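Local structure of Non-structural protein 2 (Infectious bronchitis virus, 7F52) at residues A[112-117]-A[149-154]; A[122-127]-A[198-203]; A[451-456]-A[504-509]. The protein is a replicase-derived gammacoronavirus protein whose molecular function is not established. All coordinates share one frame; numbering follows the deposited sequence.

Contact 1: A[112-117]-A[149-154]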
loop_
_atom_site.group_PDB
_atom_site.type_symbol
_atom_site.label_atom_id
_atom_site.label_comp_id
_atom_site.label_asym_id
_atom_site.label_seq_id
_atom_site.Cartn_x
_atom_site.Cartn_y
_atom_site.Cartn_z
ATOM N N GLU A 112 19.820 -32.756 -35.154
ATOM C CA GLU A 112 21.253 -32.637 -35.400
ATOM C C GLU A 112 21.951 -32.376 -34.065
ATOM O O GLU A 112 23.013 -32.947 -33.785
ATOM C CB GLU A 112 21.601 -31.542 -36.409
ATOM C CG GLU A 112 23.120 -31.468 -36.646
ATOM C CD GLU A 112 23.698 -32.733 -37.336
ATOM O OE1 GLU A 112 22.922 -33.562 -37.880
ATOM O OE2 GLU A 112 24.939 -32.916 -37.295
ATOM N N LEU A 113 21.346 -31.520 -33.238
ATOM C CA LEU A 113 21.807 -31.333 -31.864
ATOM C C LEU A 113 21.799 -32.672 -31.124
ATOM O O LEU A 113 22.721 -32.976 -30.371
ATOM C CB LEU A 113 20.931 -30.311 -31.134
ATOM C CG LEU A 113 21.251 -30.053 -29.663
ATOM C CD1 LEU A 113 22.473 -29.155 -29.556
ATOM C CD2 LEU A 113 20.052 -29.454 -28.944
ATOM N N LEU A 114 20.756 -33.470 -31.347
ATOM C CA LEU A 114 20.694 -34.828 -30.799
ATOM C C LEU A 114 21.861 -35.707 -31.254
ATOM O O LEU A 114 22.438 -36.452 -30.455
ATOM C CB LEU A 114 19.384 -35.513 -31.192
ATOM C CG LEU A 114 18.213 -35.352 -30.231
ATOM C CD1 LEU A 114 17.081 -36.319 -30.575
ATOM C CD2 LEU A 114 18.715 -35.555 -28.814
ATOM N N LYS A 115 22.185 -35.633 -32.546
ATOM C CA LYS A 115 23.264 -36.435 -33.114
ATOM C C LYS A 115 24.592 -36.027 -32.492
ATOM O O LYS A 115 25.414 -36.875 -32.136
ATOM C CB LYS A 115 23.328 -36.286 -34.642
ATOM C CG LYS A 115 24.587 -36.882 -35.271
ATOM C CD LYS A 115 24.757 -36.447 -36.733
ATOM C CE LYS A 115 26.234 -36.402 -37.140
ATOM N NZ LYS A 115 26.440 -35.958 -38.556
ATOM N N THR A 116 24.788 -34.720 -32.348
ATOM C CA THR A 116 26.028 -34.192 -31.790
ATOM C C THR A 116 26.034 -34.270 -30.248
ATOM O O THR A 116 26.928 -33.723 -29.590
ATOM C CB THR A 116 26.267 -32.730 -32.254
ATOM O OG1 THR A 116 25.219 -31.876 -31.758
ATOM C CG2 THR A 116 26.300 -32.646 -33.775
ATOM N N ALA A 117 25.057 -34.974 -29.679
ATOM C CA ALA A 117 24.983 -35.140 -28.224
ATOM C C ALA A 117 26.094 -35.963 -27.566
ATOM O O ALA A 117 26.078 -36.186 -26.350
ATOM C CB ALA A 117 23.572 -35.546 -27.801
ATOM N N ALA A 149 12.023 -28.775 -22.930
ATOM C CA ALA A 149 11.990 -30.112 -23.556
ATOM C C ALA A 149 11.911 -31.328 -22.620
ATOM O O ALA A 149 12.251 -31.258 -21.432
ATOM C CB ALA A 149 13.218 -30.275 -24.456
ATOM N N ALA A 150 11.498 -32.459 -23.195
ATOM C CA ALA A 150 11.322 -33.710 -22.447
ATOM C C ALA A 150 12.586 -34.550 -22.430
ATOM O O ALA A 150 12.748 -35.416 -21.573
ATOM C CB ALA A 150 10.180 -34.526 -23.029
ATOM N N LYS A 151 13.484 -34.318 -23.379
ATOM C CA LYS A 151 14.736 -35.043 -23.325
ATOM C C LYS A 151 15.685 -34.366 -22.352
ATOM O O LYS A 151 16.262 -33.310 -22.644
ATOM C CB LYS A 151 15.381 -35.164 -24.707
ATOM C CG LYS A 151 16.593 -36.074 -24.693
ATOM C CD LYS A 151 16.964 -36.548 -26.092
ATOM C CE LYS A 151 18.015 -37.652 -26.041
ATOM N NZ LYS A 151 17.576 -38.752 -25.140
ATOM N N ILE A 152 15.853 -35.002 -21.195
ATOM C CA ILE A 152 16.695 -34.448 -20.153
ATOM C C ILE A 152 18.082 -34.102 -20.646
ATOM O O ILE A 152 18.577 -33.042 -20.318
ATOM C CB ILE A 152 16.815 -35.383 -18.972
ATOM C CG1 ILE A 152 15.428 -35.578 -18.370
ATOM C CG2 ILE A 152 17.758 -34.782 -17.924
ATOM C CD1 ILE A 152 15.453 -36.029 -16.962
ATOM N N HIS A 153 18.699 -34.972 -21.441
ATOM C CA HIS A 153 20.004 -34.673 -22.021
ATOM C C HIS A 153 20.010 -33.208 -22.495
ATOM O O HIS A 153 20.860 -32.430 -22.076
ATOM C CB HIS A 153 20.315 -35.633 -23.172
ATOM C CG HIS A 153 21.758 -36.036 -23.270
ATOM N ND1 HIS A 153 22.508 -36.416 -22.176
ATOM C CD2 HIS A 153 22.578 -36.150 -24.343
ATOM C CE1 HIS A 153 23.731 -36.728 -22.568
ATOM N NE2 HIS A 153 23.800 -36.573 -23.878
ATOM N N VAL A 154 19.043 -32.864 -23.340
ATOM C CA VAL A 154 18.986 -31.530 -23.998
ATOM C C VAL A 154 18.463 -30.452 -23.057
ATOM O O VAL A 154 19.032 -29.372 -23.036
ATOM C CB VAL A 154 18.119 -31.591 -25.263
ATOM C CG1 VAL A 154 17.674 -30.212 -25.698
ATOM C CG2 VAL A 154 18.843 -32.290 -26.393
#
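Leu113 opens the contact, its CD2 methyl reaching tip to tip toward Val154 between helix 105-115 and helix 152-158; CD2 lies 4.0 Å from Val154 CG2. With CG anti to the backbone N (chi1 177°), the leucine carries its CD2 methyl to the valine. One residue on, Leu114 swings its CD2 the same way and serves two partners: Val154 CG2 at 4.1 Å, and the aliphatic part of Lys151, whose CD is 3.4 Å from that methyl. The lysine chain runs extended as far as CE and bends only at its last torsion, which turns the ammonium group aside from the leucine. Just past helix 105-115, Ala117 meets His153 through two atoms: its CB lies 3.6 Å from His153 CD2, in the plane of the imidazole, and its carbonyl O takes a weak hydrogen bond of 3.4 Å from His153 NE2. The same carbonyl accepts from Ser121 OG, while the histidine ring also packs against Trp120. Lys151, the N-cap residue of helix 152-158, has its backbone N tied to Asp29. The chemistry is mostly apolar, with one weak polar link that is consistent with a proton on NE2.

Contact 2: A[122-127]-A[198-203]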
loop_
_atom_site.group_PDB
_atom_site.type_symbol
_atom_site.label_atom_id
_atom_site.label_comp_id
_atom_site.label_asym_id
_atom_site.label_seq_id
_atom_site.Cartn_x
_atom_site.Cartn_y
_atom_site.Cartn_z
ATOM N N LEU A 122 30.012 -34.261 -23.140
ATOM C CA LEU A 122 31.146 -35.061 -22.687
ATOM C C LEU A 122 31.632 -34.611 -21.326
ATOM O O LEU A 122 31.855 -35.425 -20.431
ATOM C CB LEU A 122 32.293 -34.987 -23.708
ATOM C CG LEU A 122 33.414 -36.010 -23.471
ATOM C CD1 LEU A 122 33.069 -37.273 -24.235
ATOM C CD2 LEU A 122 34.814 -35.497 -23.866
ATOM N N THR A 123 31.821 -33.304 -21.194
ATOM C CA THR A 123 32.217 -32.712 -19.927
ATOM C C THR A 123 31.437 -31.427 -19.559
ATOM O O THR A 123 30.635 -30.892 -20.353
ATOM C CB THR A 123 33.698 -32.340 -19.921
ATOM O OG1 THR A 123 33.903 -31.234 -20.807
ATOM C CG2 THR A 123 34.560 -33.513 -20.314
ATOM N N VAL A 124 31.714 -30.924 -18.358
ATOM C CA VAL A 124 31.110 -29.692 -17.879
ATOM C C VAL A 124 31.444 -28.528 -18.815
ATOM O O VAL A 124 30.583 -27.664 -19.101
ATOM C CB VAL A 124 31.570 -29.391 -16.431
ATOM C CG1 VAL A 124 31.271 -27.955 -16.042
ATOM C CG2 VAL A 124 30.907 -30.364 -15.465
ATOM N N GLU A 125 32.681 -28.525 -19.312
ATOM C CA GLU A 125 33.142 -27.468 -20.206
ATOM C C GLU A 125 32.457 -27.595 -21.550
ATOM O O GLU A 125 32.078 -26.593 -22.164
ATOM C CB GLU A 125 34.662 -27.504 -20.383
ATOM C CG GLU A 125 35.432 -27.082 -19.139
ATOM C CD GLU A 125 35.424 -28.164 -18.064
ATOM O OE1 GLU A 125 35.051 -29.318 -18.392
ATOM O OE2 GLU A 125 35.779 -27.863 -16.896
ATOM N N ALA A 126 32.280 -28.829 -22.004
ATOM C CA ALA A 126 31.612 -29.034 -23.281
ATOM C C ALA A 126 30.169 -28.524 -23.139
ATOM O O ALA A 126 29.708 -27.694 -23.924
ATOM C CB ALA A 126 31.678 -30.538 -23.722
ATOM N N LEU A 127 29.483 -28.980 -22.097
ATOM C CA LEU A 127 28.107 -28.572 -21.831
ATOM C C LEU A 127 27.925 -27.049 -21.725
ATOM O O LEU A 127 26.961 -26.491 -22.287
ATOM C CB LEU A 127 27.623 -29.242 -20.556
ATOM C CG LEU A 127 27.406 -30.749 -20.639
ATOM C CD1 LEU A 127 27.418 -31.352 -19.250
ATOM C CD2 LEU A 127 26.103 -31.057 -21.332
ATOM N N ALA A 198 23.375 -30.557 -11.696
ATOM C CA ALA A 198 24.497 -31.517 -11.721
ATOM C C ALA A 198 24.269 -32.681 -12.701
ATOM O O ALA A 198 23.300 -33.423 -12.592
ATOM C CB ALA A 198 24.767 -32.065 -10.291
ATOM N N ILE A 199 25.160 -32.825 -13.667
ATOM C CA ILE A 199 25.055 -33.915 -14.638
ATOM C C ILE A 199 25.851 -35.147 -14.188
ATOM O O ILE A 199 25.452 -36.271 -14.455
ATOM C CB ILE A 199 25.527 -33.444 -16.021
ATOM C CG1 ILE A 199 24.556 -32.379 -16.544
ATOM C CG2 ILE A 199 25.658 -34.612 -17.029
ATOM C CD1 ILE A 199 23.116 -32.868 -16.622
ATOM N N PHE A 200 26.940 -34.938 -13.454
ATOM C CA PHE A 200 27.888 -36.020 -13.191
ATOM C C PHE A 200 27.881 -36.548 -11.766
ATOM O O PHE A 200 28.684 -37.420 -11.431
ATOM C CB PHE A 200 29.291 -35.560 -13.562
ATOM C CG PHE A 200 29.408 -35.170 -14.999
ATOM C CD1 PHE A 200 29.455 -36.149 -15.993
ATOM C CD2 PHE A 200 29.431 -33.841 -15.367
ATOM C CE1 PHE A 200 29.527 -35.805 -17.329
ATOM C CE2 PHE A 200 29.506 -33.484 -16.693
ATOM C CZ PHE A 200 29.567 -34.475 -17.688
ATOM N N GLU A 201 26.985 -36.024 -10.930
ATOM C CA GLU A 201 26.778 -36.607 -9.609
ATOM C C GLU A 201 25.274 -36.719 -9.345
ATOM O O GLU A 201 24.468 -36.193 -10.124
ATOM C CB GLU A 201 27.472 -35.781 -8.515
ATOM C CG GLU A 201 28.945 -35.431 -8.768
ATOM C CD GLU A 201 29.637 -34.826 -7.532
ATOM O OE1 GLU A 201 29.544 -35.425 -6.423
ATOM O OE2 GLU A 201 30.264 -33.743 -7.667
ATOM N N ASN A 202 24.900 -37.416 -8.271
ATOM C CA ASN A 202 23.495 -37.607 -7.920
ATOM C C ASN A 202 22.678 -37.955 -9.168
ATOM O O ASN A 202 21.616 -37.400 -9.417
ATOM C CB ASN A 202 22.978 -36.334 -7.228
ATOM C CG ASN A 202 21.555 -36.463 -6.700
ATOM O OD1 ASN A 202 20.704 -35.617 -6.994
ATOM N ND2 ASN A 202 21.299 -37.493 -5.897
ATOM N N VAL A 203 23.211 -38.863 -9.978
ATOM C CA VAL A 203 22.686 -39.094 -11.321
ATOM C C VAL A 203 21.304 -39.786 -11.321
ATOM O O VAL A 203 20.503 -39.613 -12.250
ATOM C CB VAL A 203 23.724 -39.909 -12.160
ATOM C CG1 VAL A 203 23.189 -40.275 -13.548
ATOM C CG2 VAL A 203 25.035 -39.109 -12.292
#
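Phe200 brings its ring up obliquely to the start of helix 124-137, and most of the packing gathers round its CE2. Val124 CG2 crosses toward that atom at 3.6 Å, and Leu127 reaches in to meet the oncoming ring, its CD1 3.9 Å from Phe200 CE2. Leu127 is the buried member: its CD1 also lies 4.1 Å from Ile199 CG1, so a single methyl bridges two neighbouring residues of the loop. Ile199 in turn sets its CG2 over the centre of one face of the Phe200 ring, 3.9 Å above the plane. Outside the two segments, Met157 and Trp120 pack on Leu127, and Arg160 touches Val124, Leu127 and Ile199. The CZ end, on the solvent side, meets mainly backbone: Leu122 O is 3.7 Å away and Thr123 CA close by. Leu122 is exposed, Thr123 partly so, and both touch a crystal neighbour. Thr123 turns its hydroxyl back to its own helix, where Ala126 N donates to OG1 over 3.1 Å at 159°. This is a threonine N-cap, a common way of opening a helix, its first turn packed against the loop joining helices 182-197 and 206-219 in an all-helical part of the chain.

Contact 3: A[451-456]-A[504-509]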
loop_
_atom_site.group_PDB
_atom_site.type_symbol
_atom_site.label_atom_id
_atom_site.label_comp_id
_atom_site.label_asym_id
_atom_site.label_seq_id
_atom_site.Cartn_x
_atom_site.Cartn_y
_atom_site.Cartn_z
ATOM N N SER A 451 -13.651 19.115 45.349
ATOM C CA SER A 451 -13.532 20.420 46.024
ATOM C C SER A 451 -14.865 21.092 46.408
ATOM O O SER A 451 -14.888 22.047 47.190
ATOM C CB SER A 451 -12.692 21.376 45.173
ATOM O OG SER A 451 -13.394 21.773 44.011
ATOM N N SER A 452 -15.965 20.570 45.873
ATOM C CA SER A 452 -17.312 20.971 46.287
ATOM C C SER A 452 -18.231 19.769 46.512
ATOM O O SER A 452 -18.036 18.702 45.919
ATOM C CB SER A 452 -17.919 21.890 45.234
ATOM O OG SER A 452 -19.267 21.528 44.985
ATOM N N LEU A 453 -19.229 19.936 47.369
ATOM C CA LEU A 453 -20.240 18.900 47.534
ATOM C C LEU A 453 -21.353 19.101 46.506
ATOM O O LEU A 453 -21.996 20.152 46.467
ATOM C CB LEU A 453 -20.813 18.908 48.949
ATOM C CG LEU A 453 -21.880 17.838 49.196
ATOM C CD1 LEU A 453 -21.263 16.474 48.974
ATOM C CD2 LEU A 453 -22.498 17.936 50.606
ATOM N N THR A 454 -21.543 18.102 45.649
ATOM C CA THR A 454 -22.623 18.084 44.661
ATOM C C THR A 454 -23.142 16.655 44.564
ATOM O O THR A 454 -22.553 15.752 45.150
ATOM C CB THR A 454 -22.162 18.551 43.272
ATOM O OG1 THR A 454 -21.313 17.550 42.697
ATOM C CG2 THR A 454 -21.417 19.884 43.344
ATOM N N GLU A 455 -24.219 16.430 43.819
ATOM C CA GLU A 455 -24.791 15.090 43.795
ATOM C C GLU A 455 -24.016 14.134 42.867
ATOM O O GLU A 455 -24.102 12.913 43.046
ATOM C CB GLU A 455 -26.280 15.124 43.418
ATOM C CG GLU A 455 -26.620 14.743 41.983
ATOM C CD GLU A 455 -28.102 14.400 41.804
ATOM O OE1 GLU A 455 -28.562 13.425 42.449
ATOM O OE2 GLU A 455 -28.806 15.112 41.046
ATOM N N LYS A 456 -23.258 14.670 41.902
ATOM C CA LYS A 456 -22.432 13.818 41.038
ATOM C C LYS A 456 -21.110 13.545 41.747
ATOM O O LYS A 456 -20.504 12.483 41.578
ATOM C CB LYS A 456 -22.186 14.446 39.651
ATOM C CG LYS A 456 -20.980 15.390 39.543
ATOM C CD LYS A 456 -20.632 15.691 38.076
ATOM C CE LYS A 456 -19.619 16.846 37.925
ATOM N NZ LYS A 456 -18.249 16.556 38.454
ATOM N N VAL A 504 -32.319 17.687 50.658
ATOM C CA VAL A 504 -31.600 18.852 51.160
ATOM C C VAL A 504 -30.164 19.343 51.440
ATOM O O VAL A 504 -29.939 20.550 51.625
ATOM C CB VAL A 504 -31.815 19.032 52.663
ATOM C CG1 VAL A 504 -31.337 20.405 53.100
ATOM C CG2 VAL A 504 -33.285 18.869 52.993
ATOM N N ILE A 505 -29.212 18.404 51.417
ATOM C CA ILE A 505 -27.846 18.525 51.967
ATOM C C ILE A 505 -27.146 19.461 50.933
ATOM O O ILE A 505 -26.314 20.300 51.315
ATOM C CB ILE A 505 -27.173 17.106 51.969
ATOM C CG1 ILE A 505 -25.796 17.152 52.629
ATOM C CG2 ILE A 505 -27.128 16.465 50.572
ATOM C CD1 ILE A 505 -25.370 15.833 53.216
ATOM N N TYR A 506 -27.490 19.357 49.650
ATOM C CA TYR A 506 -26.811 20.145 48.626
ATOM C C TYR A 506 -27.219 21.619 48.622
ATOM O O TYR A 506 -26.679 22.413 47.857
ATOM C CB TYR A 506 -27.028 19.513 47.238
ATOM C CG TYR A 506 -26.781 18.023 47.219
ATOM C CD1 TYR A 506 -25.500 17.514 47.416
ATOM C CD2 TYR A 506 -27.824 17.126 47.012
ATOM C CE1 TYR A 506 -25.262 16.151 47.415
ATOM C CE2 TYR A 506 -27.601 15.760 47.005
ATOM C CZ TYR A 506 -26.314 15.272 47.205
ATOM O OH TYR A 506 -26.081 13.905 47.198
ATOM N N LYS A 507 -28.161 21.979 49.484
ATOM C CA LYS A 507 -28.621 23.360 49.574
ATOM C C LYS A 507 -28.471 23.898 51.007
ATOM O O LYS A 507 -29.077 24.915 51.359
ATOM C CB LYS A 507 -30.128 23.431 49.327
ATOM C CG LYS A 507 -30.519 23.526 47.840
ATOM C CD LYS A 507 -31.797 22.742 47.520
ATOM C CE LYS A 507 -32.670 22.545 48.753
ATOM N NZ LYS A 507 -34.122 22.398 48.430
ATOM N N VAL A 508 -27.676 23.214 51.827
ATOM C CA VAL A 508 -27.279 23.753 53.128
ATOM C C VAL A 508 -26.014 24.579 52.839
ATOM O O VAL A 508 -24.943 24.029 52.587
ATOM C CB VAL A 508 -26.930 22.632 54.126
ATOM C CG1 VAL A 508 -26.405 23.215 55.431
ATOM C CG2 VAL A 508 -28.133 21.734 54.378
ATOM N N GLY A 509 -26.141 25.901 52.869
ATOM C CA GLY A 509 -25.002 26.771 52.631
ATOM C C GLY A 509 -23.845 26.542 53.595
ATOM O O GLY A 509 -24.039 26.345 54.806
HETATM O O HOH W 1 -24.648 21.188 46.164
#
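Tyr506 packing on Leu453, Thr454 and Glu455 makes this a surface contact between two helix ends: the lead-in to helix 455-467 and the turn that follows helix 497-505. The tyrosine ring is sandwiched. Glu455 CB sits over one face, offset toward the rim, in a CH-pi contact 4.1 Å from the ring centroid and 24° off the normal; Ile505 CG2 covers the opposite face, 3.4 Å above the plane. Leu453 adds its CG at the ring edge, near CD1 of Tyr506, and Thr454 O lies obliquely to the ring, 3.6 Å from Tyr506 CE1. Thr454 is the N-cap of helix 455-467, its OG1 accepting from Ser457 N, while the other side of the contact carries a type I beta turn from Ile505 to Val508. One water donates both its protons, to Leu453 O and to Tyr506 O, each 2.9 Å away, joining the two backbones. Deeper in, Leu453 CD2 meets Ile505 CG1 at 3.9 Å, the side chains crossing at about a right angle. Ile505 CG1 is anti to the backbone N (chi1 -176°), which directs that branch to the leucine while CG2 stays over the ring. Leu453 also touches Gln483, Ile486 and Phe512.

From the N terminus, helix 105-115 ends in the first segment of contact 1, and residues 122-127 of contact 2 follow almost at once. The chain then passes through helices 124-137 and 140-147 and closes contact 1 at residues 149-154; two further helices later, residues 198-203 close contact 2. The two loops therefore cross rather than nest, and they fasten the same N-terminal helical region, their centres about 14 Å apart. Met157 and Ser156 of helix 152-158 touch contact 2, so that helix adjoins both. Contact 3 comes later in series, closing a loop that joins the start of helix 455-467 to the end of helix 497-505 in the C-terminal part, about 102 Å from contact 1 between centres.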